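Local coordinates for protein endo-b-1,4-glucanase (Nasutitermes takasagoensis, PDB 1KS8) that probably hydrolyses internal beta-1,4-glucosidic linkages of cellulose and related beta-glucans, as a family 9 glycoside hydrolase with an (alpha/alpha)6 fold, at residues T356-P367 with T376-L387. Numbering follows the deposited sequence.
With SO4 (sulfate ion), chain B.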
loop_
_atom_site.group_PDB
_atom_site.type_symbol
_atom_site.label_atom_id
_atom_site.label_comp_id
_atom_site.label_asym_id
_atom_site.label_seq_id
_atom_site.Cartn_x
_atom_site.Cartn_y
_atom_site.Cartn_z
ATOM N N THR A 356 -11.093 11.976 -14.261
ATOM C CA THR A 356 -10.245 11.919 -15.445
ATOM C C THR A 356 -9.022 12.814 -15.291
ATOM O O THR A 356 -8.157 12.851 -16.165
ATOM C CB THR A 356 -11.002 12.350 -16.720
ATOM O OG1 THR A 356 -11.350 13.737 -16.633
ATOM C CG2 THR A 356 -12.263 11.519 -16.888
ATOM N N ARG A 357 -8.944 13.522 -14.168
ATOM C CA ARG A 357 -7.822 14.417 -13.920
ATOM C C ARG A 357 -7.101 14.114 -12.604
ATOM O O ARG A 357 -6.909 15.001 -11.766
ATOM C CB ARG A 357 -8.310 15.870 -13.928
ATOM C CG ARG A 357 -9.007 16.269 -15.223
ATOM C CD ARG A 357 -9.559 17.683 -15.147
ATOM N NE ARG A 357 -10.156 18.123 -16.408
ATOM C CZ ARG A 357 -11.298 17.662 -16.907
ATOM N NH1 ARG A 357 -11.989 16.735 -16.256
ATOM N NH2 ARG A 357 -11.752 18.129 -18.062
ATOM N N PRO A 358 -6.691 12.853 -12.400
ATOM C CA PRO A 358 -5.993 12.556 -11.145
ATOM C C PRO A 358 -4.722 13.394 -11.021
ATOM O O PRO A 358 -4.090 13.733 -12.023
ATOM C CB PRO A 358 -5.705 11.055 -11.251
ATOM C CG PRO A 358 -5.612 10.821 -12.730
ATOM C CD PRO A 358 -6.750 11.661 -13.265
ATOM N N HIS A 359 -4.374 13.741 -9.785
ATOM C CA HIS A 359 -3.176 14.528 -9.485
ATOM C C HIS A 359 -2.017 13.561 -9.701
ATOM O O HIS A 359 -1.446 13.020 -8.751
ATOM C CB HIS A 359 -3.237 14.979 -8.027
ATOM C CG HIS A 359 -2.166 15.948 -7.645
ATOM N ND1 HIS A 359 -2.218 17.284 -7.980
ATOM C CD2 HIS A 359 -1.013 15.775 -6.958
ATOM C CE1 HIS A 359 -1.141 17.892 -7.515
ATOM N NE2 HIS A 359 -0.395 16.999 -6.892
ATOM N N HIS A 360 -1.650 13.381 -10.961
ATOM C CA HIS A 360 -0.652 12.386 -11.320
ATOM C C HIS A 360 0.122 12.823 -12.559
ATOM O O HIS A 360 -0.450 13.009 -13.635
ATOM C CB HIS A 360 -1.435 11.094 -11.558
ATOM C CG HIS A 360 -0.594 9.875 -11.743
ATOM N ND1 HIS A 360 -0.194 9.431 -12.985
ATOM C CD2 HIS A 360 -0.140 8.964 -10.851
ATOM C CE1 HIS A 360 0.465 8.295 -12.850
ATOM N NE2 HIS A 360 0.512 7.988 -11.565
ATOM N N ARG A 361 1.431 12.969 -12.398
ATOM C CA ARG A 361 2.291 13.428 -13.476
ATOM C C ARG A 361 2.395 12.568 -14.727
ATOM O O ARG A 361 2.079 13.029 -15.823
ATOM C CB ARG A 361 3.692 13.688 -12.929
ATOM C CG ARG A 361 3.750 14.860 -11.966
ATOM C CD ARG A 361 5.082 14.914 -11.242
ATOM N NE ARG A 361 5.187 16.070 -10.353
ATOM C CZ ARG A 361 4.545 16.199 -9.195
ATOM N NH1 ARG A 361 3.737 15.240 -8.762
ATOM N NH2 ARG A 361 4.728 17.289 -8.459
ATOM N N SER A 362 2.828 11.320 -14.583
ATOM C CA SER A 362 3.015 10.493 -15.768
ATOM C C SER A 362 1.778 10.312 -16.636
ATOM O O SER A 362 1.881 10.341 -17.862
ATOM C CB SER A 362 3.620 9.130 -15.399
ATOM O OG SER A 362 2.728 8.328 -14.655
ATOM N N SER A 363 0.611 10.145 -16.027
ATOM C CA SER A 363 -0.599 9.970 -16.826
ATOM C C SER A 363 -1.070 11.267 -17.486
ATOM O O SER A 363 -1.790 11.235 -18.477
ATOM C CB SER A 363 -1.734 9.380 -15.976
ATOM O OG SER A 363 -2.119 10.249 -14.928
ATOM N N SER A 364 -0.664 12.410 -16.943
ATOM C CA SER A 364 -1.079 13.692 -17.511
ATOM C C SER A 364 -0.323 14.036 -18.788
ATOM O O SER A 364 -0.783 14.834 -19.605
ATOM C CB SER A 364 -0.849 14.817 -16.500
ATOM O OG SER A 364 0.528 15.172 -16.435
ATOM N N CYS A 365 0.835 13.420 -18.963
ATOM C CA CYS A 365 1.688 13.716 -20.101
ATOM C C CYS A 365 1.367 13.108 -21.449
ATOM O O CYS A 365 0.976 11.950 -21.548
ATOM C CB CYS A 365 3.120 13.332 -19.766
ATOM S SG CYS A 365 3.882 14.270 -18.415
ATOM N N PRO A 366 1.536 13.899 -22.518
ATOM C CA PRO A 366 1.277 13.388 -23.863
ATOM C C PRO A 366 2.538 12.583 -24.177
ATOM O O PRO A 366 3.512 12.637 -23.421
ATOM C CB PRO A 366 1.177 14.662 -24.695
ATOM C CG PRO A 366 2.167 15.568 -24.017
ATOM C CD PRO A 366 1.852 15.339 -22.550
ATOM N N PRO A 367 2.547 11.821 -25.275
ATOM C CA PRO A 367 3.774 11.067 -25.542
ATOM C C PRO A 367 4.895 11.962 -26.053
ATOM O O PRO A 367 4.642 13.020 -26.638
ATOM C CB PRO A 367 3.328 10.044 -26.580
ATOM C CG PRO A 367 2.276 10.791 -27.343
ATOM C CD PRO A 367 1.497 11.497 -26.255
ATOM N N THR A 376 1.225 21.481 -18.728
ATOM C CA THR A 376 0.432 20.263 -18.872
ATOM C C THR A 376 -0.424 20.114 -17.614
ATOM O O THR A 376 -1.608 19.790 -17.687
ATOM C CB THR A 376 1.340 19.023 -19.033
ATOM O OG1 THR A 376 2.270 19.251 -20.099
ATOM C CG2 THR A 376 0.506 17.785 -19.363
ATOM N N PHE A 377 0.187 20.350 -16.458
ATOM C CA PHE A 377 -0.521 20.287 -15.185
ATOM C C PHE A 377 -1.679 21.286 -15.209
ATOM O O PHE A 377 -2.779 21.005 -14.728
ATOM C CB PHE A 377 0.429 20.660 -14.043
ATOM C CG PHE A 377 -0.263 20.946 -12.739
ATOM C CD1 PHE A 377 -0.725 19.909 -11.936
ATOM C CD2 PHE A 377 -0.459 22.259 -12.315
ATOM C CE1 PHE A 377 -1.371 20.172 -10.728
ATOM C CE2 PHE A 377 -1.103 22.534 -11.111
ATOM C CZ PHE A 377 -1.560 21.487 -10.314
ATOM N N ASN A 378 -1.408 22.449 -15.792
ATOM C CA ASN A 378 -2.362 23.551 -15.874
ATOM C C ASN A 378 -3.441 23.377 -16.948
ATOM O O ASN A 378 -4.347 24.201 -17.056
ATOM C CB ASN A 378 -1.571 24.847 -16.111
ATOM C CG ASN A 378 -2.349 26.096 -15.744
ATOM O OD1 ASN A 378 -3.011 26.151 -14.708
ATOM N ND2 ASN A 378 -2.249 27.119 -16.585
ATOM N N SER A 379 -3.354 22.305 -17.731
ATOM C CA SER A 379 -4.326 22.053 -18.792
ATOM C C SER A 379 -5.735 21.759 -18.286
ATOM O O SER A 379 -5.917 21.010 -17.330
ATOM C CB SER A 379 -3.867 20.884 -19.668
ATOM O OG SER A 379 -4.853 20.569 -20.640
ATOM N N PRO A 380 -6.753 22.356 -18.925
ATOM C CA PRO A 380 -8.149 22.143 -18.530
ATOM C C PRO A 380 -8.627 20.766 -18.988
ATOM O O PRO A 380 -9.616 20.236 -18.485
ATOM C CB PRO A 380 -8.890 23.264 -19.258
ATOM C CG PRO A 380 -7.842 24.318 -19.445
ATOM C CD PRO A 380 -6.645 23.503 -19.841
ATOM N N ASP A 381 -7.903 20.196 -19.946
ATOM C CA ASP A 381 -8.237 18.894 -20.509
ATOM C C ASP A 381 -7.973 17.749 -19.540
ATOM O O ASP A 381 -7.188 17.881 -18.601
ATOM C CB ASP A 381 -7.418 18.649 -21.780
ATOM C CG ASP A 381 -7.586 19.749 -22.808
ATOM O OD1 ASP A 381 -6.857 19.723 -23.821
ATOM O OD2 ASP A 381 -8.443 20.633 -22.606
ATOM N N PRO A 382 -8.642 16.605 -19.751
ATOM C CA PRO A 382 -8.439 15.449 -18.877
ATOM C C PRO A 382 -7.019 14.922 -19.075
ATOM O O PRO A 382 -6.383 15.215 -20.092
ATOM C CB PRO A 382 -9.499 14.460 -19.361
ATOM C CG PRO A 382 -9.669 14.818 -20.806
ATOM C CD PRO A 382 -9.674 16.324 -20.766
ATOM N N ASN A 383 -6.512 14.167 -18.105
ATOM C CA ASN A 383 -5.171 13.605 -18.226
ATOM C C ASN A 383 -5.096 12.839 -19.539
ATOM O O ASN A 383 -5.993 12.058 -19.861
ATOM C CB ASN A 383 -4.876 12.667 -17.051
ATOM C CG ASN A 383 -4.499 13.415 -15.789
ATOM O OD1 ASN A 383 -4.973 14.523 -15.545
ATOM N ND2 ASN A 383 -3.649 12.803 -14.969
ATOM N N TYR A 384 -4.025 13.067 -20.290
ATOM C CA TYR A 384 -3.842 12.424 -21.585
ATOM C C TYR A 384 -4.036 10.911 -21.535
ATOM O O TYR A 384 -4.734 10.344 -22.377
ATOM C CB TYR A 384 -2.456 12.764 -22.142
ATOM C CG TYR A 384 -2.241 12.297 -23.563
ATOM C CD1 TYR A 384 -1.889 10.978 -23.834
ATOM C CD2 TYR A 384 -2.406 13.172 -24.637
ATOM C CE1 TYR A 384 -1.701 10.536 -25.140
ATOM C CE2 TYR A 384 -2.222 12.740 -25.952
ATOM C CZ TYR A 384 -1.868 11.419 -26.191
ATOM O OH TYR A 384 -1.669 10.978 -27.482
ATOM N N HIS A 385 -3.419 10.262 -20.553
ATOM C CA HIS A 385 -3.543 8.817 -20.394
ATOM C C HIS A 385 -4.540 8.500 -19.290
ATOM O O HIS A 385 -4.550 9.152 -18.246
ATOM C CB HIS A 385 -2.207 8.186 -19.992
ATOM C CG HIS A 385 -1.075 8.491 -20.920
ATOM N ND1 HIS A 385 -1.009 7.996 -22.205
ATOM C CD2 HIS A 385 0.051 9.220 -20.738
ATOM C CE1 HIS A 385 0.112 8.407 -22.773
ATOM N NE2 HIS A 385 0.773 9.152 -21.904
ATOM N N VAL A 386 -5.378 7.497 -19.522
ATOM C CA VAL A 386 -6.331 7.076 -18.510
ATOM C C VAL A 386 -5.534 6.242 -17.506
ATOM O O VAL A 386 -4.850 5.289 -17.884
ATOM C CB VAL A 386 -7.460 6.221 -19.127
ATOM C CG1 VAL A 386 -8.312 5.599 -18.029
ATOM C CG2 VAL A 386 -8.323 7.092 -20.027
ATOM N N LEU A 387 -5.615 6.613 -16.233
ATOM C CA LEU A 387 -4.879 5.908 -15.186
ATOM C C LEU A 387 -5.732 4.773 -14.635
ATOM O O LEU A 387 -6.153 4.782 -13.476
ATOM C CB LEU A 387 -4.500 6.889 -14.075
ATOM C CG LEU A 387 -3.548 6.380 -12.992
ATOM C CD1 LEU A 387 -2.230 5.925 -13.615
ATOM C CD2 LEU A 387 -3.300 7.502 -11.991
HETATM S S SO4 B . 2.762 16.183 -5.247
HETATM O O1 SO4 B . 1.402 17.027 -5.032
HETATM O O2 SO4 B . 3.701 17.129 -5.810
HETATM O O3 SO4 B . 3.158 15.681 -4.101
HETATM O O4 SO4 B . 2.401 15.216 -6.252
HETATM O O HOH W 1 -7.835 10.718 -17.986
HETATM O O HOH W 2 -3.146 15.800 -19.310
HETATM O O HOH W 3 3.431 10.214 -21.835
#
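Beside the predicted catalytic residues Asp403 and Glu412 of this family 9 glucanase, loop 356-367 is tied to loop 376-387 through Asn383, whose buried amide reaches into 356-367. Its ND2 donates to Pro358 O (3.1 Å) and, within the amide plane, to Ser363 OG (3.0 Å), while OD1 accepts from Arg405, which should fix the rotation of the amide. Ser363 OG also shares a hydrogen bond with His360 ND1, which accepts from Ser363 N as the N-cap of the weakly bonded helix 361-364; His360 NE2 is held by Gln19. Two backbone bonds flank the amide, Asn383 N to Thr356 O (2.9 Å) and the straighter His385 N to Ser363 O (2.8 Å, 163°).

Arg357, extended from CG to NE, presents its guanidinium side-on: NE and NH2 both grip Pro380 O, each at 3.0 Å, with that oxygen in the guanidinium plane, and NH1 forms a salt bridge with Asp403. A methionine here would probably leave Pro380 O without either of its two arginine donors and Asp403 without this positive partner.

Two CH-pi contacts add to the joint: Leu387 CD2 sits over the centre of the His360 ring, 3.6 Å from His360 CG, and Pro366 CA covers a face of the Tyr384 ring. His359 NE2 and Arg361 NH1 and NH2 hold a sulfate, probably from the crystallisation liquor. Arg357 thus couples 376-387 to Asp403, one cationic group serving a backbone carbonyl and a carboxylate at once.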